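Local coordinates for protein ATP-dependent DNA helicase PIF1 (Candida albicans, PDB 7OTJ) that is an ATP-driven 5'-3' DNA helicase that probably unwinds G-quadruplexes and forked RNA-DNA hybrids, keeping nuclear and mitochondrial genomes stable, at residues V33-I38 / V103-E108; A54-A59 / I109-G114; G143-L148 / V167-E172. All coordinates share one frame; numbering follows the deposited sequence.

Interaction 1: V33-I38 / V103-E108; sequences VLLRSI and VLIIDE. With ADP (adenosine-5'-diphosphate), chain E.
Leu-35 reaches from helix 31-45 onto two side chains of strand 103-107; segment 33-38 of the helix runs nearly antiparallel to the strand, at 166°. Its fork straddles the methyl branch of Ile-105: both CD1 and CD2 of Leu-35 lie 3.6 Å from Ile-105 CG2, and the two side chains point in opposing directions, each passing the other's flank. CD2 also runs alongside the carboxylate of Asp-107, 3.5 Å from OD2, a contact of van der Waals kind. Because chi1 is -156°, which puts CG opposite the backbone N, both Leu-35 methyls reach the strand. One turn on, Ile-38 CG2 touches Ile-105 CD1 more loosely, at 4.3 Å. Branched aliphatic residues suit this buried interface, whereas Asp-107, at the strand's end, marks the change from apolar core to active site. Its OD2 is hydrogen-bonded to Ser-32 of the P-loop and the nearest atom of its side chain is about 4 Å from the bound magnesium ion, as expected of a Walker B aspartate; OD1 accepts Glu-108 N. Val-33 N, near the helix start, donates to ADP O1A (2.9 Å). Strands 50-54 and 138-143 flank strand 103-107 in the parallel sheet, and helix 6-16 packs against Leu-34 and Ile-38.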
loop_
_atom_site.group_PDB
_atom_site.type_symbol
_atom_site.label_atom_id
_atom_site.label_comp_id
_atom_site.label_asym_id
_atom_site.label_seq_id
_atom_site.Cartn_x
_atom_site.Cartn_y
_atom_site.Cartn_z
ATOM N N VAL A 33 8.330 -3.635 -10.423
ATOM C CA VAL A 33 8.625 -4.846 -11.181
ATOM C C VAL A 33 10.101 -5.194 -11.060
ATOM O O VAL A 33 10.468 -6.352 -10.832
ATOM C CB VAL A 33 8.198 -4.673 -12.650
ATOM C CG1 VAL A 33 8.710 -5.815 -13.499
ATOM C CG2 VAL A 33 6.688 -4.587 -12.730
ATOM N N LEU A 34 10.969 -4.195 -11.213
ATOM C CA LEU A 34 12.393 -4.404 -10.970
ATOM C C LEU A 34 12.653 -4.810 -9.524
ATOM O O LEU A 34 13.444 -5.724 -9.255
ATOM C CB LEU A 34 13.162 -3.133 -11.321
ATOM C CG LEU A 34 14.601 -3.040 -10.815
ATOM C CD1 LEU A 34 15.463 -4.172 -11.370
ATOM C CD2 LEU A 34 15.164 -1.682 -11.184
ATOM N N LEU A 35 11.960 -4.166 -8.585
ATOM C CA LEU A 35 12.146 -4.457 -7.168
ATOM C C LEU A 35 11.894 -5.929 -6.866
ATOM O O LEU A 35 12.636 -6.547 -6.093
ATOM C CB LEU A 35 11.227 -3.564 -6.339
ATOM C CG LEU A 35 11.675 -3.309 -4.904
ATOM C CD1 LEU A 35 13.176 -3.037 -4.870
ATOM C CD2 LEU A 35 10.884 -2.144 -4.313
ATOM N N ARG A 36 10.866 -6.518 -7.482
ATOM C CA ARG A 36 10.604 -7.935 -7.258
ATOM C C ARG A 36 11.739 -8.801 -7.781
ATOM O O ARG A 36 12.036 -9.849 -7.197
ATOM C CB ARG A 36 9.293 -8.352 -7.921
ATOM C CG ARG A 36 8.066 -7.637 -7.403
ATOM C CD ARG A 36 6.820 -8.322 -7.912
ATOM N NE ARG A 36 5.636 -7.493 -7.744
ATOM C CZ ARG A 36 5.192 -6.637 -8.654
ATOM N NH1 ARG A 36 5.813 -6.472 -9.810
ATOM N NH2 ARG A 36 4.093 -5.931 -8.397
ATOM N N SER A 37 12.392 -8.376 -8.864
ATOM C CA SER A 37 13.569 -9.098 -9.330
ATOM C C SER A 37 14.739 -8.902 -8.376
ATOM O O SER A 37 15.497 -9.843 -8.115
ATOM C CB SER A 37 13.949 -8.643 -10.735
ATOM O OG SER A 37 13.009 -9.114 -11.681
ATOM N N ILE A 38 14.919 -7.679 -7.875
ATOM C CA ILE A 38 15.935 -7.426 -6.857
ATOM C C ILE A 38 15.753 -8.373 -5.678
ATOM O O ILE A 38 16.716 -8.965 -5.178
ATOM C CB ILE A 38 15.889 -5.954 -6.411
ATOM C CG1 ILE A 38 16.274 -5.034 -7.570
ATOM C CG2 ILE A 38 16.810 -5.745 -5.225
ATOM C CD1 ILE A 38 16.084 -3.563 -7.267
ATOM N N VAL A 103 19.687 -6.430 3.944
ATOM C CA VAL A 103 19.228 -5.411 3.013
ATOM C C VAL A 103 17.845 -4.960 3.455
ATOM O O VAL A 103 16.988 -5.789 3.781
ATOM C CB VAL A 103 19.184 -5.943 1.564
ATOM C CG1 VAL A 103 18.699 -4.859 0.595
ATOM C CG2 VAL A 103 20.533 -6.486 1.148
ATOM N N LEU A 104 17.614 -3.649 3.436
ATOM C CA LEU A 104 16.307 -3.085 3.752
ATOM C C LEU A 104 15.795 -2.385 2.504
ATOM O O LEU A 104 16.360 -1.371 2.074
ATOM C CB LEU A 104 16.377 -2.121 4.934
ATOM C CG LEU A 104 15.077 -1.390 5.284
ATOM C CD1 LEU A 104 13.931 -2.364 5.496
ATOM C CD2 LEU A 104 15.276 -0.540 6.523
ATOM N N ILE A 105 14.731 -2.937 1.928
ATOM C CA ILE A 105 14.063 -2.375 0.764
ATOM C C ILE A 105 12.866 -1.573 1.250
ATOM O O ILE A 105 12.071 -2.066 2.060
ATOM C CB ILE A 105 13.629 -3.484 -0.210
ATOM C CG1 ILE A 105 14.858 -4.163 -0.828
ATOM C CG2 ILE A 105 12.689 -2.930 -1.269
ATOM C CD1 ILE A 105 14.535 -5.405 -1.630
ATOM N N ILE A 106 12.728 -0.344 0.762
ATOM C CA ILE A 106 11.589 0.508 1.096
ATOM C C ILE A 106 11.003 1.010 -0.215
ATOM O O ILE A 106 11.559 1.921 -0.842
ATOM C CB ILE A 106 11.967 1.685 2.000
ATOM C CG1 ILE A 106 12.809 1.213 3.187
ATOM C CG2 ILE A 106 10.706 2.401 2.471
ATOM C CD1 ILE A 106 13.271 2.343 4.068
ATOM N N ASP A 107 9.883 0.428 -0.634
ATOM C CA ASP A 107 9.179 0.936 -1.800
ATOM C C ASP A 107 8.262 2.079 -1.373
ATOM O O ASP A 107 7.929 2.235 -0.195
ATOM C CB ASP A 107 8.386 -0.180 -2.495
ATOM C CG ASP A 107 8.111 0.108 -3.977
ATOM O OD1 ASP A 107 8.303 1.258 -4.427
ATOM O OD2 ASP A 107 7.703 -0.825 -4.701
ATOM N N GLU A 108 7.886 2.903 -2.349
ATOM C CA GLU A 108 7.079 4.096 -2.118
ATOM C C GLU A 108 7.681 4.961 -1.011
ATOM O O GLU A 108 7.036 5.311 -0.023
ATOM C CB GLU A 108 5.630 3.717 -1.806
ATOM C CG GLU A 108 4.926 2.991 -2.943
ATOM C CD GLU A 108 4.719 3.863 -4.183
ATOM O OE1 GLU A 108 4.210 3.337 -5.195
ATOM O OE2 GLU A 108 5.058 5.067 -4.153
HETATM P PB ADP E . 6.270 1.770 -10.843
HETATM O O1B ADP E . 7.476 2.605 -11.229
HETATM O O2B ADP E . 6.439 0.931 -9.595
HETATM O O3B ADP E . 4.960 2.509 -10.926
HETATM P PA ADP E . 5.399 -0.745 -11.869
HETATM O O1A ADP E . 6.455 -1.730 -11.438
HETATM O O2A ADP E . 4.107 -0.636 -11.100
HETATM O O3A ADP E . 6.120 0.691 -12.033
HETATM O "O5'" ADP E . 5.015 -1.023 -13.403
HETATM C "C5'" ADP E . 3.764 -0.584 -13.917
HETATM C "C4'" ADP E . 3.405 -1.445 -15.111
HETATM O "O4'" ADP E . 4.498 -1.468 -16.029
HETATM C "C3'" ADP E . 3.152 -2.876 -14.672
HETATM O "O3'" ADP E . 1.853 -3.268 -15.117
HETATM C "C2'" ADP E . 4.201 -3.716 -15.371
HETATM O "O2'" ADP E . 3.619 -4.905 -15.912
HETATM C "C1'" ADP E . 4.734 -2.807 -16.465
HETATM N N9 ADP E . 6.187 -3.004 -16.643
HETATM C C8 ADP E . 7.130 -2.729 -15.725
HETATM N N7 ADP E . 8.367 -3.017 -16.201
HETATM C C5 ADP E . 8.220 -3.491 -17.450
HETATM C C6 ADP E . 9.118 -3.981 -18.523
HETATM N N6 ADP E . 10.461 -4.030 -18.342
HETATM N N1 ADP E . 8.550 -4.386 -19.682
HETATM C C2 ADP E . 7.217 -4.343 -19.870
HETATM N N3 ADP E . 6.347 -3.908 -18.944
HETATM C C4 ADP E . 6.778 -3.480 -17.736
#

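Interaction 2: A54-A59 / I109-G114; sequences ASTGLA and ISMVDG. With nucleotides of chain C.
Met-111 folds its side chain over Ser-55 and Thr-56, touching the first with its root and both with its tip. Met-111 CB sits 3.5 Å from Ser-55 OG, and the bend at chi3 (-72°) returns the CE methyl to within 3.7 Å of Thr-56 CG2 and close to the serine oxygen as well. The Thr-56 and Met-111 side chains lie at a slant to each other, and Met-111 SD is 4.0 Å from Thr-56 CG2. The next residue, Val-112, contributes CG2, 3.8 Å from Ser-55 CB. A small residue is apt at Ser-55, which is buried and has its hydroxyl hydrogen-bonded to the carbonyl oxygen of Glu-108. Methionine is long and flexible enough to touch both hydroxylated residues. Residues 54-59 fit motif Ia of superfamily 1 helicases, which typically grips the backbone of single-stranded DNA. Here Thr-56 is the N-cap of helix 57-61: a chi1 of 63° turns OG1 back over the start of the helix, where it accepts a weak bond from Ala-59 N. Gly-57 N, in the first turn, donates to OP1 of DT4 of chain C at 2.8 Å and 166°, a nearly straight bond at a helix N-terminus, where the dipole would favour a phosphate. The backbone of Ser-55 passes beside the sugar, its O 3.6 Å from C5' of the same nucleotide.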
loop_
_atom_site.group_PDB
_atom_site.type_symbol
_atom_site.label_atom_id
_atom_site.label_comp_id
_atom_site.label_asym_id
_atom_site.label_seq_id
_atom_site.Cartn_x
_atom_site.Cartn_y
_atom_site.Cartn_z
ATOM N N ALA A 54 7.308 -1.341 2.372
ATOM C CA ALA A 54 6.786 -0.188 1.662
ATOM C C ALA A 54 6.086 0.710 2.670
ATOM O O ALA A 54 5.806 0.308 3.803
ATOM C CB ALA A 54 5.839 -0.603 0.531
ATOM N N SER A 55 5.813 1.947 2.251
ATOM C CA SER A 55 5.255 2.937 3.166
ATOM C C SER A 55 3.813 2.624 3.545
ATOM O O SER A 55 3.367 3.015 4.629
ATOM C CB SER A 55 5.338 4.329 2.548
ATOM O OG SER A 55 4.720 4.341 1.273
ATOM N N THR A 56 3.051 1.984 2.660
ATOM C CA THR A 56 1.670 1.626 2.953
ATOM C C THR A 56 1.476 0.118 2.844
ATOM O O THR A 56 2.267 -0.591 2.212
ATOM C CB THR A 56 0.694 2.337 2.005
ATOM O OG1 THR A 56 0.942 1.910 0.660
ATOM C CG2 THR A 56 0.868 3.835 2.089
ATOM N N GLY A 57 0.378 -0.363 3.432
ATOM C CA GLY A 57 0.130 -1.796 3.443
ATOM C C GLY A 57 -0.089 -2.360 2.054
ATOM O O GLY A 57 0.473 -3.399 1.698
ATOM N N LEU A 58 -0.894 -1.672 1.241
ATOM C CA LEU A 58 -1.205 -2.178 -0.090
ATOM C C LEU A 58 0.020 -2.135 -0.997
ATOM O O LEU A 58 0.243 -3.057 -1.791
ATOM C CB LEU A 58 -2.359 -1.371 -0.687
ATOM C CG LEU A 58 -3.304 -2.095 -1.642
ATOM C CD1 LEU A 58 -3.761 -3.413 -1.040
ATOM C CD2 LEU A 58 -4.498 -1.207 -1.952
ATOM N N ALA A 59 0.847 -1.093 -0.872
ATOM C CA ALA A 59 2.075 -1.038 -1.656
ATOM C C ALA A 59 3.085 -2.087 -1.216
ATOM O O ALA A 59 3.957 -2.460 -2.008
ATOM C CB ALA A 59 2.710 0.349 -1.570
ATOM N N ILE A 109 8.953 5.311 -1.210
ATOM C CA ILE A 109 9.703 6.066 -0.221
ATOM C C ILE A 109 9.136 7.464 -0.015
ATOM O O ILE A 109 9.415 8.095 1.015
ATOM C CB ILE A 109 11.180 6.117 -0.662
ATOM C CG1 ILE A 109 12.088 6.590 0.475
ATOM C CG2 ILE A 109 11.328 6.984 -1.898
ATOM C CD1 ILE A 109 12.163 5.630 1.628
ATOM N N SER A 110 8.314 7.956 -0.953
ATOM C CA SER A 110 7.854 9.341 -0.872
ATOM C C SER A 110 7.011 9.584 0.369
ATOM O O SER A 110 7.064 10.674 0.948
ATOM C CB SER A 110 7.068 9.723 -2.132
ATOM O OG SER A 110 5.781 9.129 -2.167
ATOM N N MET A 111 6.281 8.569 0.825
ATOM C CA MET A 111 5.400 8.684 1.979
ATOM C C MET A 111 6.095 8.331 3.290
ATOM O O MET A 111 5.433 8.277 4.330
ATOM C CB MET A 111 4.153 7.803 1.794
ATOM C CG MET A 111 3.076 8.426 0.896
ATOM S SD MET A 111 1.559 7.455 0.639
ATOM C CE MET A 111 2.150 6.154 -0.427
ATOM N N VAL A 112 7.403 8.070 3.265
ATOM C CA VAL A 112 8.159 7.799 4.483
ATOM C C VAL A 112 8.682 9.113 5.047
ATOM O O VAL A 112 9.375 9.865 4.352
ATOM C CB VAL A 112 9.311 6.820 4.221
ATOM C CG1 VAL A 112 10.074 6.577 5.514
ATOM C CG2 VAL A 112 8.779 5.517 3.652
ATOM N N ASP A 113 8.364 9.383 6.312
ATOM C CA ASP A 113 8.796 10.620 6.950
ATOM C C ASP A 113 10.284 10.555 7.288
ATOM O O ASP A 113 10.793 9.530 7.753
ATOM C CB ASP A 113 7.975 10.873 8.217
ATOM C CG ASP A 113 8.400 12.137 8.956
ATOM O OD1 ASP A 113 8.971 13.040 8.310
ATOM O OD2 ASP A 113 8.175 12.229 10.184
ATOM N N GLY A 114 10.981 11.669 7.055
ATOM C CA GLY A 114 12.400 11.733 7.354
ATOM C C GLY A 114 12.707 11.610 8.832
ATOM O O GLY A 114 13.782 11.136 9.208
ATOM P P DT C 4 -1.817 2.293 5.840
ATOM O OP1 DT C 4 -1.405 1.130 5.016
ATOM O OP2 DT C 4 -3.202 2.409 6.345
ATOM O "O5'" DT C 4 -0.798 2.359 7.072
ATOM C "C5'" DT C 4 0.588 2.210 6.829
ATOM C "C4'" DT C 4 1.408 2.516 8.068
ATOM O "O4'" DT C 4 1.331 3.923 8.378
ATOM C "C3'" DT C 4 0.945 1.818 9.328
ATOM O "O3'" DT C 4 1.485 0.522 9.363
ATOM C "C2'" DT C 4 1.542 2.710 10.416
ATOM C "C1'" DT C 4 1.457 4.102 9.780
ATOM N N1 DT C 4 0.302 4.932 10.279
ATOM C C2 DT C 4 0.566 6.031 11.056
ATOM O O2 DT C 4 1.692 6.373 11.360
ATOM N N3 DT C 4 -0.538 6.724 11.469
ATOM C C4 DT C 4 -1.858 6.436 11.192
ATOM O O4 DT C 4 -2.779 7.123 11.614
ATOM C C5 DT C 4 -2.077 5.271 10.372
ATOM C C7 DT C 4 -3.475 4.866 10.004
ATOM C C6 DT C 4 -0.999 4.579 9.955
#

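Interaction 3: G143-L148 / V167-E172; sequences GDFYQL and VFFAFE. With ALF (tetrafluoroaluminate ion), chain F.
Residues 144-147 make a type I beta turn that presents Phe-145 to the 3-10 segment 170-172, with the CA atoms of Phe-145 and Phe-169 8.4 Å apart. The rings of Phe-145 and Phe-171 form a T-shaped pair, centroids 4.7 Å apart and planes at 88°: the edge of Phe-171 points at the face of Phe-145, with CD2 above the centre of that ring. Ala-170 CB meets the Phe-145 rim near its plane, 4.0 Å from CE1, where a small methyl fits, and Phe-169 CD2 adds an oblique contact. Flat aromatic residues can fill this buried interface by face and edge alike; Val-505 of helix 503-511 also packs on Phe-145. Across the turn, Asp-144 OD1 accepts Tyr-146 N from above the carboxylate plane, an Asx turn. Its OD2, salt-bridged to Arg-206, receives Gln-147 NE2 on the anti lone pair at 3.3 Å, which steadies the amide. Extended beyond CG, Gln-147 carries this same NE2 to F3 of the tetrafluoroaluminate, 3.0 Å away. The sequence and the position beside a mimic of the transferred phosphate are consistent with helicase motif III, whose glutamine is thought to sense the gamma-phosphate in superfamily 1 enzymes.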
loop_
_atom_site.group_PDB
_atom_site.type_symbol
_atom_site.label_atom_id
_atom_site.label_comp_id
_atom_site.label_asym_id
_atom_site.label_seq_id
_atom_site.Cartn_x
_atom_site.Cartn_y
_atom_site.Cartn_z
ATOM N N GLY A 143 11.079 4.805 -5.176
ATOM C CA GLY A 143 9.845 5.566 -5.239
ATOM C C GLY A 143 10.015 6.826 -6.070
ATOM O O GLY A 143 10.931 6.936 -6.884
ATOM N N ASP A 144 9.109 7.773 -5.831
ATOM C CA ASP A 144 8.994 8.971 -6.657
ATOM C C ASP A 144 8.501 10.090 -5.753
ATOM O O ASP A 144 7.363 10.036 -5.276
ATOM C CB ASP A 144 8.041 8.731 -7.829
ATOM C CG ASP A 144 7.892 9.950 -8.737
ATOM O OD1 ASP A 144 8.698 10.902 -8.618
ATOM O OD2 ASP A 144 6.957 9.956 -9.576
ATOM N N PHE A 145 9.356 11.079 -5.482
ATOM C CA PHE A 145 8.960 12.135 -4.559
ATOM C C PHE A 145 7.970 13.131 -5.166
ATOM O O PHE A 145 7.431 13.960 -4.425
ATOM C CB PHE A 145 10.195 12.866 -4.019
ATOM C CG PHE A 145 11.002 12.049 -3.036
ATOM C CD1 PHE A 145 10.533 11.817 -1.750
ATOM C CD2 PHE A 145 12.231 11.514 -3.396
ATOM C CE1 PHE A 145 11.271 11.066 -0.845
ATOM C CE2 PHE A 145 12.972 10.765 -2.496
ATOM C CZ PHE A 145 12.494 10.539 -1.221
ATOM N N TYR A 146 7.706 13.072 -6.478
ATOM C CA TYR A 146 6.600 13.841 -7.048
ATOM C C TYR A 146 5.248 13.224 -6.719
ATOM O O TYR A 146 4.213 13.829 -7.019
ATOM C CB TYR A 146 6.745 13.973 -8.572
ATOM C CG TYR A 146 7.673 15.086 -9.007
ATOM C CD1 TYR A 146 7.524 16.369 -8.508
ATOM C CD2 TYR A 146 8.710 14.847 -9.902
ATOM C CE1 TYR A 146 8.371 17.393 -8.894
ATOM C CE2 TYR A 146 9.566 15.863 -10.291
ATOM C CZ TYR A 146 9.390 17.135 -9.782
ATOM O OH TYR A 146 10.233 18.158 -10.156
ATOM N N GLN A 147 5.242 12.043 -6.115
ATOM C CA GLN A 147 4.040 11.363 -5.666
ATOM C C GLN A 147 3.766 11.780 -4.218
ATOM O O GLN A 147 4.312 12.773 -3.731
ATOM C CB GLN A 147 4.186 9.859 -5.899
ATOM C CG GLN A 147 4.371 9.527 -7.396
ATOM C CD GLN A 147 4.167 8.059 -7.738
ATOM O OE1 GLN A 147 3.493 7.328 -7.017
ATOM N NE2 GLN A 147 4.747 7.626 -8.851
ATOM N N LEU A 148 2.837 11.104 -3.554
ATOM C CA LEU A 148 2.295 11.623 -2.302
ATOM C C LEU A 148 3.388 11.821 -1.250
ATOM O O LEU A 148 4.245 10.945 -1.079
ATOM C CB LEU A 148 1.201 10.690 -1.787
ATOM C CG LEU A 148 -0.093 10.882 -2.591
ATOM C CD1 LEU A 148 -1.079 9.735 -2.420
ATOM C CD2 LEU A 148 -0.738 12.208 -2.209
ATOM N N VAL A 167 6.172 19.028 7.026
ATOM C CA VAL A 167 6.448 17.936 6.096
ATOM C C VAL A 167 7.962 17.805 5.960
ATOM O O VAL A 167 8.637 18.708 5.456
ATOM C CB VAL A 167 5.781 18.169 4.733
ATOM C CG1 VAL A 167 6.017 16.983 3.817
ATOM C CG2 VAL A 167 4.291 18.414 4.904
ATOM N N PHE A 168 8.500 16.689 6.445
ATOM C CA PHE A 168 9.933 16.409 6.444
ATOM C C PHE A 168 10.179 15.235 5.499
ATOM O O PHE A 168 9.963 14.077 5.868
ATOM C CB PHE A 168 10.421 16.118 7.860
ATOM C CG PHE A 168 11.907 16.167 8.008
ATOM C CD1 PHE A 168 12.606 17.329 7.720
ATOM C CD2 PHE A 168 12.608 15.058 8.451
ATOM C CE1 PHE A 168 13.982 17.378 7.860
ATOM C CE2 PHE A 168 13.982 15.104 8.597
ATOM C CZ PHE A 168 14.668 16.262 8.301
ATOM N N PHE A 169 10.577 15.535 4.264
ATOM C CA PHE A 169 10.758 14.480 3.275
ATOM C C PHE A 169 11.931 13.572 3.645
ATOM O O PHE A 169 12.833 13.943 4.404
ATOM C CB PHE A 169 10.974 15.078 1.883
ATOM C CG PHE A 169 9.741 15.695 1.286
ATOM C CD1 PHE A 169 9.489 17.049 1.434
ATOM C CD2 PHE A 169 8.834 14.923 0.575
ATOM C CE1 PHE A 169 8.351 17.625 0.885
ATOM C CE2 PHE A 169 7.692 15.497 0.023
ATOM C CZ PHE A 169 7.454 16.846 0.180
ATOM N N ALA A 170 11.930 12.374 3.056
ATOM C CA ALA A 170 12.956 11.393 3.394
ATOM C C ALA A 170 14.337 11.872 2.973
ATOM O O ALA A 170 15.319 11.647 3.692
ATOM C CB ALA A 170 12.637 10.050 2.739
ATOM N N PHE A 171 14.433 12.544 1.820
ATOM C CA PHE A 171 15.716 13.006 1.303
ATOM C C PHE A 171 16.324 14.143 2.111
ATOM O O PHE A 171 17.450 14.554 1.813
ATOM C CB PHE A 171 15.588 13.427 -0.164
ATOM C CG PHE A 171 14.530 14.474 -0.427
ATOM C CD1 PHE A 171 14.775 15.816 -0.179
ATOM C CD2 PHE A 171 13.305 14.113 -0.969
ATOM C CE1 PHE A 171 13.804 16.778 -0.443
ATOM C CE2 PHE A 171 12.339 15.065 -1.239
ATOM C CZ PHE A 171 12.586 16.397 -0.976
ATOM N N GLU A 172 15.610 14.671 3.103
ATOM C CA GLU A 172 16.151 15.709 3.967
ATOM C C GLU A 172 16.791 15.148 5.225
ATOM O O GLU A 172 17.561 15.856 5.882
ATOM C CB GLU A 172 15.055 16.696 4.381
ATOM C CG GLU A 172 14.159 17.188 3.257
ATOM C CD GLU A 172 13.075 18.121 3.765
ATOM O OE1 GLU A 172 13.415 19.230 4.227
ATOM O OE2 GLU A 172 11.887 17.736 3.728
HETATM AL AL ALF F . 4.159 3.727 -9.241
HETATM F F1 ALF F . 4.916 2.879 -7.870
HETATM F F2 ALF F . 3.391 4.563 -10.620
HETATM F F3 ALF F . 5.598 4.781 -9.322
HETATM F F4 ALF F . 2.750 2.629 -9.223
HETATM O O HOH W 1 3.308 5.050 -7.398
#

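How the interactions relate
All three contacts lie in the PIF1-like helicase domain, a P-loop NTPase fold: interaction 1 packs on the face of the six-stranded parallel sheet, while loops following its strands' C-terminal ends form interactions 2 and 3. Interactions 1 and 2 interlock along the chain, their segments alternating, with centres 12 Å apart; Ser-55 N probably bonds to Asp-107 O at 3.2 Å. Interaction 3 follows in sequence, its centre 10 Å from that of interaction 2 and 17 Å from that of interaction 1. Ser-110 OG and Leu-148 O, 2.6 Å apart, probably join interactions 2 and 3. The ADP contact of interaction 1 and the tetrafluoroaluminate contact of interaction 3 are thus linked to the DNA-phosphate contact of interaction 2, consistent with coupling of hydrolysis to translocation.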